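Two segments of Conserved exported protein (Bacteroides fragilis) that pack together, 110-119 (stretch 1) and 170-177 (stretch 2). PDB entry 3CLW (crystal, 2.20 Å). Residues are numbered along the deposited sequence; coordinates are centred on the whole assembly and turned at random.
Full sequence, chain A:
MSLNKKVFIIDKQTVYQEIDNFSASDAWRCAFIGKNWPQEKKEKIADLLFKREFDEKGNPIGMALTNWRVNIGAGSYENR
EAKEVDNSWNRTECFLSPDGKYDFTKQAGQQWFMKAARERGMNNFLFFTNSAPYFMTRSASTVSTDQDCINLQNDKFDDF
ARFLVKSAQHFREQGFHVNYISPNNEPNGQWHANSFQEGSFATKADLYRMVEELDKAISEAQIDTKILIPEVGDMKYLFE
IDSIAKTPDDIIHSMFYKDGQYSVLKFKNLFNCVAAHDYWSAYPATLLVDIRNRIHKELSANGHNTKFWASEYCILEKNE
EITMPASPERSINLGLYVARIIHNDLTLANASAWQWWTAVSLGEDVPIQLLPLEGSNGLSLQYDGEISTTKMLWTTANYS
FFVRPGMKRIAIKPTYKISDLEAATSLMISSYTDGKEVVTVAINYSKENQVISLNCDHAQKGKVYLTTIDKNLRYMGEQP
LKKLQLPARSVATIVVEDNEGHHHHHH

Stretch 1, residues 110-119: QQWFMKAARE
Stretch 2 170-177: HFREQGFH

Stretch 1 is helical throughout, with phi/psi near -60/-42 and i to i+4 bonds such as Arg118 N to Met114 O (3.0 Å). Stretch 2 enters as the last turn of another helix and then leaves it in a Schellman motif. Gly175 makes the turn at phi/psi 91/14, and two bonds run back into the final turn: Phe176 N to Phe171 O and Gly175 N to Arg172 O, both 2.9 Å. Phe176 continues in extended form at -101/127. The two chains advance in the same sense, Gln111 CA lying 9.4 Å from Phe171 CA and Arg118 CA 7.7 Å from Phe176 CA, so the backbones draw closer toward the turn.

Gln111, Met114 and Arg118 form the contacting side of the first helix, with Lys115 at its margin. Gln111 (chi1 m, chi2 t) starts sideways, but its extended chain carries OE1 to the edge of the Phe171 ring, 3.5 Å from CE2, where the slightly positive ring hydrogens suit a carbonyl oxygen. The same OE1 accepts from a water at 3.1 Å, and that water lies 2.7 Å from His170 NE2, bridging the two polar side chains.

Met114 (m, t, p) points toward stretch 2 and meets two aromatic rings. Its CE is 4.0 Å from Phe171 CD2 and sits over one face of Phe176, 4.3 Å from the ring centroid, while CB packs 3.8 Å from Phe176 CE2. A flexible, unbranched thioether fits the corner where Phe171 (chi1 -72°, chi2 95°) and Phe176 (chi1 -59°, chi2 99°) meet, offering both a methyl group and a polarizable sulfur.

On the opposite face of Phe176 lies Arg118 (t, t, p). Its guanidinium stacks flat on the ring, planes 13° apart, with CZ 3.7 Å from the centroid in a cation-pi contact. Stacking leaves the guanidinium edge free for hydrogen bonding: NH1 donates to Gln174 O at 2.9 Å and to Gly175 O at 3.1 Å. Arginine thus binds carbonyl groups at the turn while covering an aromatic ring. A water reinforces the join, accepting from Arg118 NH2 at 2.9 Å and donating to Gln174 O at 3.0 Å.

Glycine suits position 175 on two counts. At its positive phi, a CB would be jammed against the preceding carbonyl oxygen, and an ideal CB would also lie 2.7 Å from Arg118 NH1, a clash. Lys115, modelled only to CB, adds a lesser contact, its CB 4.4 Å from Phe176 CZ.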

# COMPACT_ATOMS: atom_id res chain seq x y z
N GLN A 110 -3.33 -1.86 -18.00
CA GLN A 110 -3.50 -2.37 -16.64
C GLN A 110 -3.83 -3.86 -16.62
O GLN A 110 -3.37 -4.59 -15.72
CB GLN A 110 -4.55 -1.56 -15.90
CG GLN A 110 -4.10 -0.19 -15.52
CD GLN A 110 -5.28 0.67 -15.12
OE1 GLN A 110 -5.86 1.34 -15.98
NE2 GLN A 110 -5.66 0.64 -13.84
N GLN A 111 -4.60 -4.33 -17.61
CA GLN A 111 -4.88 -5.76 -17.71
C GLN A 111 -3.64 -6.56 -18.04
O GLN A 111 -3.48 -7.66 -17.56
CB GLN A 111 -5.99 -6.06 -18.71
CG GLN A 111 -7.37 -5.45 -18.36
CD GLN A 111 -8.42 -5.85 -19.35
OE1 GLN A 111 -8.59 -7.03 -19.63
NE2 GLN A 111 -9.10 -4.90 -19.92
N TRP A 112 -2.74 -5.99 -18.85
CA TRP A 112 -1.43 -6.61 -19.09
C TRP A 112 -0.70 -6.87 -17.75
O TRP A 112 -0.18 -7.94 -17.55
CB TRP A 112 -0.53 -5.78 -20.05
CG TRP A 112 0.71 -6.53 -20.34
CD1 TRP A 112 0.90 -7.47 -21.34
CD2 TRP A 112 1.93 -6.50 -19.59
NE1 TRP A 112 2.16 -8.01 -21.24
CE2 TRP A 112 2.81 -7.44 -20.18
CE3 TRP A 112 2.36 -5.78 -18.46
CZ2 TRP A 112 4.11 -7.65 -19.70
CZ3 TRP A 112 3.64 -5.98 -18.00
CH2 TRP A 112 4.50 -6.94 -18.60
N PHE A 113 -0.64 -5.85 -16.90
CA PHE A 113 -0.03 -5.97 -15.56
C PHE A 113 -0.66 -7.04 -14.68
O PHE A 113 0.05 -7.79 -14.00
CB PHE A 113 0.02 -4.62 -14.83
CG PHE A 113 1.25 -3.88 -15.10
CD1 PHE A 113 1.32 -2.99 -16.18
CD2 PHE A 113 2.38 -4.12 -14.34
CE1 PHE A 113 2.50 -2.35 -16.48
CE2 PHE A 113 3.55 -3.47 -14.63
CZ PHE A 113 3.62 -2.58 -15.70
N MET A 114 -1.98 -7.13 -14.69
CA MET A 114 -2.68 -8.26 -14.01
C MET A 114 -2.18 -9.60 -14.52
O MET A 114 -1.82 -10.48 -13.73
CB MET A 114 -4.20 -8.14 -14.15
CG MET A 114 -4.81 -6.87 -13.48
SD MET A 114 -6.60 -6.65 -13.71
CE MET A 114 -7.20 -8.05 -12.77
N LYS A 115 -2.15 -9.76 -15.84
CA LYS A 115 -1.69 -10.99 -16.45
C LYS A 115 -0.23 -11.31 -16.11
O LYS A 115 0.10 -12.44 -15.84
CB LYS A 115 -1.95 -11.02 -17.97
N ALA A 116 0.62 -10.30 -16.09
CA ALA A 116 2.05 -10.46 -15.77
C ALA A 116 2.28 -10.87 -14.33
O ALA A 116 3.18 -11.67 -14.04
CB ALA A 116 2.80 -9.18 -16.06
N ALA A 117 1.52 -10.27 -13.42
CA ALA A 117 1.52 -10.65 -12.01
C ALA A 117 1.12 -12.12 -11.83
O ALA A 117 1.84 -12.88 -11.18
CB ALA A 117 0.56 -9.74 -11.21
N ARG A 118 -0.02 -12.51 -12.40
CA ARG A 118 -0.50 -13.89 -12.24
C ARG A 118 0.54 -14.88 -12.77
O ARG A 118 0.86 -15.87 -12.12
CB ARG A 118 -1.86 -14.08 -12.92
CG ARG A 118 -2.47 -15.48 -12.73
CD ARG A 118 -3.87 -15.58 -13.36
NE ARG A 118 -3.85 -15.22 -14.78
CZ ARG A 118 -4.94 -15.11 -15.54
NH1 ARG A 118 -6.14 -15.31 -15.01
NH2 ARG A 118 -4.83 -14.77 -16.82
N GLU A 119 1.11 -14.55 -13.93
CA GLU A 119 2.18 -15.34 -14.58
C GLU A 119 3.35 -15.60 -13.65
O GLU A 119 4.01 -16.64 -13.74
CB GLU A 119 2.68 -14.59 -15.81
CG GLU A 119 2.90 -15.43 -17.01
CD GLU A 119 3.38 -14.59 -18.20
OE1 GLU A 119 2.52 -14.12 -19.01
OE2 GLU A 119 4.62 -14.39 -18.31
N HIS A 170 -16.32 -9.95 -13.58
CA HIS A 170 -15.72 -10.14 -14.90
C HIS A 170 -14.30 -10.68 -14.80
O HIS A 170 -13.96 -11.66 -15.43
CB HIS A 170 -15.67 -8.85 -15.71
CG HIS A 170 -14.87 -8.98 -16.96
ND1 HIS A 170 -15.38 -9.51 -18.12
CD2 HIS A 170 -13.57 -8.68 -17.21
CE1 HIS A 170 -14.42 -9.54 -19.04
NE2 HIS A 170 -13.32 -9.02 -18.52
N PHE A 171 -13.48 -10.03 -13.99
CA PHE A 171 -12.09 -10.45 -13.87
C PHE A 171 -11.93 -11.77 -13.09
O PHE A 171 -11.02 -12.56 -13.41
CB PHE A 171 -11.22 -9.29 -13.37
CG PHE A 171 -11.02 -8.23 -14.43
CD1 PHE A 171 -11.83 -7.10 -14.46
CD2 PHE A 171 -10.09 -8.42 -15.45
CE1 PHE A 171 -11.71 -6.14 -15.47
CE2 PHE A 171 -9.92 -7.46 -16.47
CZ PHE A 171 -10.75 -6.31 -16.47
N ARG A 172 -12.85 -12.05 -12.16
CA ARG A 172 -12.87 -13.38 -11.53
C ARG A 172 -13.12 -14.48 -12.54
O ARG A 172 -12.47 -15.55 -12.49
CB ARG A 172 -13.82 -13.47 -10.31
CG ARG A 172 -13.42 -12.51 -9.15
CD ARG A 172 -14.24 -12.70 -7.88
NE ARG A 172 -13.92 -13.96 -7.28
CZ ARG A 172 -12.91 -14.18 -6.43
NH1 ARG A 172 -12.10 -13.20 -6.03
NH2 ARG A 172 -12.70 -15.40 -5.97
N GLU A 173 -14.04 -14.22 -13.46
CA GLU A 173 -14.41 -15.19 -14.52
C GLU A 173 -13.31 -15.38 -15.59
O GLU A 173 -13.34 -16.32 -16.36
CB GLU A 173 -15.79 -14.85 -15.11
CG GLU A 173 -16.95 -15.04 -14.07
CD GLU A 173 -18.31 -14.51 -14.54
OE1 GLU A 173 -18.37 -13.80 -15.57
OE2 GLU A 173 -19.32 -14.80 -13.86
N GLN A 174 -12.35 -14.45 -15.59
CA GLN A 174 -11.10 -14.58 -16.33
C GLN A 174 -9.95 -15.18 -15.52
O GLN A 174 -8.83 -15.22 -16.00
CB GLN A 174 -10.66 -13.20 -16.80
CG GLN A 174 -11.71 -12.47 -17.56
CD GLN A 174 -11.56 -12.65 -19.01
OE1 GLN A 174 -11.97 -13.67 -19.58
NE2 GLN A 174 -10.94 -11.66 -19.65
N GLY A 175 -10.20 -15.62 -14.30
CA GLY A 175 -9.17 -16.26 -13.52
C GLY A 175 -8.35 -15.34 -12.63
O GLY A 175 -7.30 -15.76 -12.12
N PHE A 176 -8.80 -14.10 -12.42
CA PHE A 176 -8.09 -13.21 -11.52
C PHE A 176 -8.77 -13.13 -10.12
O PHE A 176 -9.97 -12.89 -10.04
CB PHE A 176 -7.90 -11.82 -12.13
CG PHE A 176 -7.13 -11.81 -13.45
CD1 PHE A 176 -7.82 -11.74 -14.67
CD2 PHE A 176 -5.74 -11.87 -13.47
CE1 PHE A 176 -7.13 -11.71 -15.90
CE2 PHE A 176 -5.04 -11.83 -14.69
CZ PHE A 176 -5.74 -11.77 -15.90
N HIS A 177 -8.04 -13.37 -9.04
CA HIS A 177 -8.68 -13.38 -7.69
C HIS A 177 -8.76 -11.95 -7.19
O HIS A 177 -7.89 -11.48 -6.50
CB HIS A 177 -7.96 -14.26 -6.67
CG HIS A 177 -7.82 -15.69 -7.12
ND1 HIS A 177 -6.80 -16.51 -6.69
CD2 HIS A 177 -8.55 -16.42 -8.00
CE1 HIS A 177 -6.92 -17.69 -7.26
NE2 HIS A 177 -7.98 -17.67 -8.06
O HOH W 1 -11.10 -8.79 -20.06
O HOH W 2 -7.29 -14.47 -18.41